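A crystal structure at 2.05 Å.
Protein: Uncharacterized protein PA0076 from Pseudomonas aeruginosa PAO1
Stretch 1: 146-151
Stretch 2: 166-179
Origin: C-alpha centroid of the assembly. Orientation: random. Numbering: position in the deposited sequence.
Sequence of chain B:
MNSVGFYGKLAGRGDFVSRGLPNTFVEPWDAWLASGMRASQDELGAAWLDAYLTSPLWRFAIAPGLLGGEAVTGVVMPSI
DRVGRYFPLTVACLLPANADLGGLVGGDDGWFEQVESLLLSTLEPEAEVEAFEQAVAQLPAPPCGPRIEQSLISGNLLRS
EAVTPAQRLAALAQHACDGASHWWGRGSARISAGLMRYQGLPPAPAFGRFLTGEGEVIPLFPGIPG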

ATOM      1  N   PRO B 146      -6.064  14.421  -2.471  1.00 53.03           N
ATOM      2  CA  PRO B 146      -6.107  14.436  -3.971  1.00 51.96           C
ATOM      3  C   PRO B 146      -5.283  13.311  -4.609  1.00 51.15           C
ATOM      4  O   PRO B 146      -4.108  13.494  -4.959  1.00 49.58           O
ATOM      5  CB  PRO B 146      -5.502  15.800  -4.326  1.00 52.37           C
ATOM      6  CG  PRO B 146      -4.430  16.014  -3.203  1.00 54.12           C
ATOM      7  CD  PRO B 146      -4.920  15.192  -1.935  1.00 52.56           C
ATOM      8  N   ARG B 147      -5.890  12.138  -4.740  1.00 51.20           N
ATOM      9  CA  ARG B 147      -5.089  10.936  -5.081  1.00 51.21           C
ATOM     10  C   ARG B 147      -4.667  10.910  -6.577  1.00 51.32           C
ATOM     11  O   ARG B 147      -5.375  11.443  -7.451  1.00 51.69           O
ATOM     12  CB  ARG B 147      -5.758   9.607  -4.675  1.00 51.27           C
ATOM     13  CG  ARG B 147      -7.259   9.595  -4.566  1.00 50.99           C
ATOM     14  CD  ARG B 147      -7.906   8.328  -5.046  1.00 52.73           C
ATOM     15  NE  ARG B 147      -7.083   7.106  -5.019  1.00 53.04           N
ATOM     16  CZ  ARG B 147      -7.287   6.050  -4.220  1.00 55.49           C
ATOM     17  NH1 ARG B 147      -8.267   6.037  -3.312  1.00 56.63           N
ATOM     18  NH2 ARG B 147      -6.498   4.979  -4.321  1.00 55.83           N
ATOM     19  N   ILE B 148      -3.490  10.322  -6.831  1.00 50.17           N
ATOM     20  CA  ILE B 148      -2.998  10.110  -8.162  1.00 49.15           C
ATOM     21  C   ILE B 148      -4.169   9.555  -8.891  1.00 48.64           C
ATOM     22  O   ILE B 148      -4.862   8.691  -8.383  1.00 47.66           O
ATOM     23  CB  ILE B 148      -1.845   9.095  -8.224  1.00 48.49           C
ATOM     24  CG1 ILE B 148      -0.642   9.580  -7.408  1.00 47.51           C
ATOM     25  CG2 ILE B 148      -1.411   8.858  -9.651  1.00 47.35           C
ATOM     26  CD1 ILE B 148       0.175  10.776  -8.020  1.00 46.11           C
ATOM     27  N   GLU B 149      -4.405  10.097 -10.067  1.00 48.77           N
ATOM     28  CA  GLU B 149      -5.449   9.637 -10.960  1.00 49.89           C
ATOM     29  C   GLU B 149      -5.316   8.141 -11.279  1.00 49.40           C
ATOM     30  O   GLU B 149      -4.235   7.665 -11.563  1.00 47.29           O
ATOM     31  CB  GLU B 149      -5.401  10.463 -12.256  1.00 49.10           C
ATOM     32  CG  GLU B 149      -6.439  10.054 -13.293  1.00 50.28           C
ATOM     33  CD  GLU B 149      -6.176  10.644 -14.682  1.00 50.72           C
ATOM     34  OE1 GLU B 149      -5.720  11.803 -14.757  1.00 49.49           O
ATOM     35  OE2 GLU B 149      -6.441   9.943 -15.696  1.00 53.93           O
ATOM     36  N   GLN B 150      -6.440   7.435 -11.192  1.00 51.17           N
ATOM     37  CA  GLN B 150      -6.527   5.990 -11.407  1.00 52.81           C
ATOM     38  C   GLN B 150      -7.857   5.617 -12.077  1.00 53.61           C
ATOM     39  O   GLN B 150      -8.828   6.351 -11.983  1.00 54.53           O
ATOM     40  CB  GLN B 150      -6.437   5.244 -10.090  1.00 53.03           C
ATOM     41  CG  GLN B 150      -5.154   5.497  -9.264  1.00 54.05           C
ATOM     42  CD  GLN B 150      -5.147   4.712  -7.977  1.00 54.66           C
ATOM     43  OE1 GLN B 150      -6.108   4.774  -7.206  1.00 58.38           O
ATOM     44  NE2 GLN B 150      -4.067   3.975  -7.725  1.00 55.68           N
ATOM     45  N   SER B 151      -7.885   4.481 -12.765  1.00 54.65           N
ATOM     46  CA  SER B 151      -9.116   3.943 -13.383  1.00 54.95           C
ATOM     47  C   SER B 151      -9.120   2.394 -13.294  1.00 55.69           C
ATOM     48  O   SER B 151      -8.561   1.835 -12.346  1.00 55.84           O
ATOM     49  CB  SER B 151      -9.294   4.490 -14.814  1.00 54.87           C
ATOM     50  OG  SER B 151      -8.097   4.400 -15.565  1.00 54.42           O
ATOM     51  N   ALA B 166       8.281   9.127  -7.638  1.00 36.94           N
ATOM     52  CA  ALA B 166       7.504   9.790  -6.581  1.00 37.37           C
ATOM     53  C   ALA B 166       6.004   9.536  -6.708  1.00 36.35           C
ATOM     54  O   ALA B 166       5.317   9.292  -5.723  1.00 36.91           O
ATOM     55  CB  ALA B 166       7.786  11.367  -6.567  1.00 38.09           C
ATOM     56  N   GLN B 167       5.509   9.583  -7.937  1.00 36.47           N
ATOM     57  CA  GLN B 167       4.092   9.399  -8.215  1.00 35.68           C
ATOM     58  C   GLN B 167       3.752   7.932  -8.011  1.00 34.59           C
ATOM     59  O   GLN B 167       2.693   7.604  -7.505  1.00 34.07           O
ATOM     60  CB  GLN B 167       3.794   9.789  -9.663  1.00 35.73           C
ATOM     61  CG  GLN B 167       3.466  11.277  -9.865  1.00 36.30           C
ATOM     62  CD  GLN B 167       3.018  11.517 -11.255  1.00 39.94           C
ATOM     63  OE1 GLN B 167       3.691  11.096 -12.180  1.00 46.22           O
ATOM     64  NE2 GLN B 167       1.841  12.144 -11.430  1.00 46.09           N
ATOM     65  N   ARG B 168       4.661   7.055  -8.395  1.00 34.04           N
ATOM     66  CA  ARG B 168       4.415   5.602  -8.159  1.00 33.20           C
ATOM     67  C   ARG B 168       4.393   5.278  -6.666  1.00 33.85           C
ATOM     68  O   ARG B 168       3.592   4.445  -6.190  1.00 32.51           O
ATOM     69  CB  ARG B 168       5.408   4.695  -8.906  1.00 32.74           C
ATOM     70  CG  ARG B 168       5.234   4.702 -10.443  1.00 33.21           C
ATOM     71  CD  ARG B 168       6.032   3.679 -11.137  1.00 33.04           C
ATOM     72  NE  ARG B 168       7.468   3.713 -10.890  1.00 33.59           N
ATOM     73  CZ  ARG B 168       8.347   4.477 -11.553  1.00 34.28           C
ATOM     74  NH1 ARG B 168       7.957   5.277 -12.530  1.00 26.91           N
ATOM     75  NH2 ARG B 168       9.638   4.405 -11.255  1.00 35.69           N
ATOM     76  N   LEU B 169       5.274   5.924  -5.902  1.00 34.29           N
ATOM     77  CA  LEU B 169       5.271   5.714  -4.458  1.00 34.25           C
ATOM     78  C   LEU B 169       3.980   6.222  -3.848  1.00 33.37           C
ATOM     79  O   LEU B 169       3.360   5.539  -3.027  1.00 32.81           O
ATOM     80  CB  LEU B 169       6.511   6.375  -3.794  1.00 35.41           C
ATOM     81  CG  LEU B 169       6.770   5.938  -2.334  1.00 35.37           C
ATOM     82  CD1 LEU B 169       7.328   4.533  -2.176  1.00 35.62           C
ATOM     83  CD2 LEU B 169       7.695   6.918  -1.714  1.00 37.51           C
ATOM     84  N   ALA B 170       3.574   7.431  -4.212  1.00 32.45           N
ATOM     85  CA  ALA B 170       2.322   7.932  -3.706  1.00 32.44           C
ATOM     86  C   ALA B 170       1.156   7.057  -4.131  1.00 33.04           C
ATOM     87  O   ALA B 170       0.221   6.919  -3.370  1.00 33.52           O
ATOM     88  CB  ALA B 170       2.068   9.391  -4.135  1.00 33.01           C
ATOM     89  N   ALA B 171       1.166   6.518  -5.356  1.00 32.64           N
ATOM     90  CA  ALA B 171       0.063   5.638  -5.804  1.00 33.02           C
ATOM     91  C   ALA B 171      -0.053   4.385  -4.955  1.00 32.08           C
ATOM     92  O   ALA B 171      -1.140   3.943  -4.561  1.00 32.35           O
ATOM     93  CB  ALA B 171       0.259   5.281  -7.284  1.00 32.79           C
ATOM     94  N   LEU B 172       1.087   3.780  -4.687  1.00 33.11           N
ATOM     95  CA  LEU B 172       1.111   2.547  -3.907  1.00 33.08           C
ATOM     96  C   LEU B 172       0.602   2.791  -2.506  1.00 32.79           C
ATOM     97  O   LEU B 172      -0.220   2.039  -1.994  1.00 30.32           O
ATOM     98  CB  LEU B 172       2.504   1.946  -3.907  1.00 32.87           C
ATOM     99  CG  LEU B 172       2.752   0.871  -4.956  1.00 35.30           C
ATOM    100  CD1 LEU B 172       2.623   1.506  -6.336  1.00 40.63           C
ATOM    101  CD2 LEU B 172       4.098   0.371  -4.801  1.00 36.72           C
ATOM    102  N   ALA B 173       1.102   3.845  -1.853  1.00 34.02           N
ATOM    103  CA  ALA B 173       0.618   4.199  -0.505  1.00 36.09           C
ATOM    104  C   ALA B 173      -0.914   4.492  -0.424  1.00 37.18           C
ATOM    105  O   ALA B 173      -1.557   4.017   0.489  1.00 39.25           O
ATOM    106  CB  ALA B 173       1.438   5.404   0.033  1.00 35.94           C
ATOM    107  N   GLN B 174      -1.495   5.222  -1.380  1.00 38.11           N
ATOM    108  CA  GLN B 174      -2.968   5.421  -1.418  1.00 38.62           C
ATOM    109  C   GLN B 174      -3.692   4.135  -1.526  1.00 37.71           C
ATOM    110  O   GLN B 174      -4.706   3.975  -0.868  1.00 39.10           O
ATOM    111  CB  GLN B 174      -3.499   6.267  -2.600  1.00 40.07           C
ATOM    112  CG  GLN B 174      -2.485   7.054  -3.370  1.00 43.60           C
ATOM    113  CD  GLN B 174      -3.025   7.940  -4.545  1.00 43.44           C
ATOM    114  OE1 GLN B 174      -2.744   9.140  -4.537  1.00 51.10           O
ATOM    115  NE2 GLN B 174      -3.733   7.347  -5.568  1.00 43.92           N
ATOM    116  N   HIS B 175      -3.225   3.229  -2.396  1.00 36.93           N
ATOM    117  CA  HIS B 175      -3.860   1.941  -2.564  1.00 35.26           C
ATOM    118  C   HIS B 175      -3.914   1.171  -1.241  1.00 35.20           C
ATOM    119  O   HIS B 175      -4.922   0.477  -0.950  1.00 34.61           O
ATOM    120  CB  HIS B 175      -3.199   1.082  -3.680  1.00 35.62           C
ATOM    121  CG  HIS B 175      -3.929  -0.200  -3.923  1.00 36.88           C
ATOM    122  ND1 HIS B 175      -3.577  -1.387  -3.294  1.00 38.61           N
ATOM    123  CD2 HIS B 175      -5.051  -0.467  -4.626  1.00 39.41           C
ATOM    124  CE1 HIS B 175      -4.452  -2.328  -3.616  1.00 38.01           C
ATOM    125  NE2 HIS B 175      -5.340  -1.801  -4.436  1.00 42.09           N
ATOM    126  N   ALA B 176      -2.853   1.229  -0.421  1.00 34.46           N
ATOM    127  CA  ALA B 176      -2.907   0.485   0.823  1.00 34.28           C
ATOM    128  C   ALA B 176      -3.996   0.980   1.767  1.00 34.47           C
ATOM    129  O   ALA B 176      -4.433   0.240   2.710  1.00 35.83           O
ATOM    130  CB  ALA B 176      -1.522   0.439   1.515  1.00 35.51           C
ATOM    131  N   CYS B 177      -4.454   2.198   1.567  1.00 32.22           N
ATOM    132  CA  CYS B 177      -5.536   2.764   2.366  1.00 34.64           C
ATOM    133  C   CYS B 177      -6.970   2.407   1.990  1.00 36.22           C
ATOM    134  O   CYS B 177      -7.887   2.529   2.818  1.00 37.81           O
ATOM    135  CB  CYS B 177      -5.430   4.311   2.393  1.00 34.35           C
ATOM    136  SG  CYS B 177      -3.901   4.812   3.220  1.00 38.29           S
ATOM    137  N   ASP B 178      -7.185   1.953   0.772  1.00 37.87           N
ATOM    138  CA  ASP B 178      -8.512   1.691   0.289  1.00 37.99           C
ATOM    139  C   ASP B 178      -9.142   0.548   1.032  1.00 38.38           C
ATOM    140  O   ASP B 178      -8.492  -0.491   1.294  1.00 38.22           O
ATOM    141  CB  ASP B 178      -8.460   1.400  -1.192  1.00 39.93           C
ATOM    142  CG  ASP B 178      -7.995   2.619  -2.005  1.00 43.88           C
ATOM    143  OD1 ASP B 178      -8.142   3.779  -1.545  1.00 50.01           O
ATOM    144  OD2 ASP B 178      -7.468   2.427  -3.096  1.00 49.89           O
ATOM    145  N   GLY B 179     -10.417   0.721   1.360  1.00 37.65           N
ATOM    146  CA  GLY B 179     -11.107  -0.316   2.125  1.00 38.74           C
ATOM    147  C   GLY B 179     -10.573  -0.530   3.562  1.00 37.48           C
ATOM    148  O   GLY B 179     -10.865  -1.535   4.174  1.00 36.78           O
TER

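An extended segment without regular secondary structure lies against a helix here, and three residues, Ile 148, Gln 174 and Arg 147, cover most of the surface. Backbone polar groups outside a sheet need partners, and Gln 174 supplies them for Ile 148 from the helix. Its amide carries both an acceptor and a donor: Ile 148 N donates to Gln 174 OE1 at 2.7 Å, while Gln 174 NE2 reaches Ile 148 O at 3.3 Å, a weak bond. One side chain thus engages both polar groups of a single residue, much as a neighbouring strand might.

The CA-to-CB bond of Ile 148 points toward the helix, where small residues leave room for its branched bulk. Its CG1 lies 4.3 Å from Ala 170 CB and 4.4 Å from Ala 171 CB, and its CD1 packs 3.8 Å from the aliphatic CG of Gln 167.

Arg 147 starts sideways, but its length carries the guanidinium to Asp 178. The salt bridge is two-pronged: NH1 of Arg 147 to OD1 of Asp 178 is 2.9 Å, and NH2 to OD2 of the same pair is 3.0 Å. The carboxylate meets the guanidinium at its edge, where the N-H bonds point, leaving one face to be covered by Gln 174 CB.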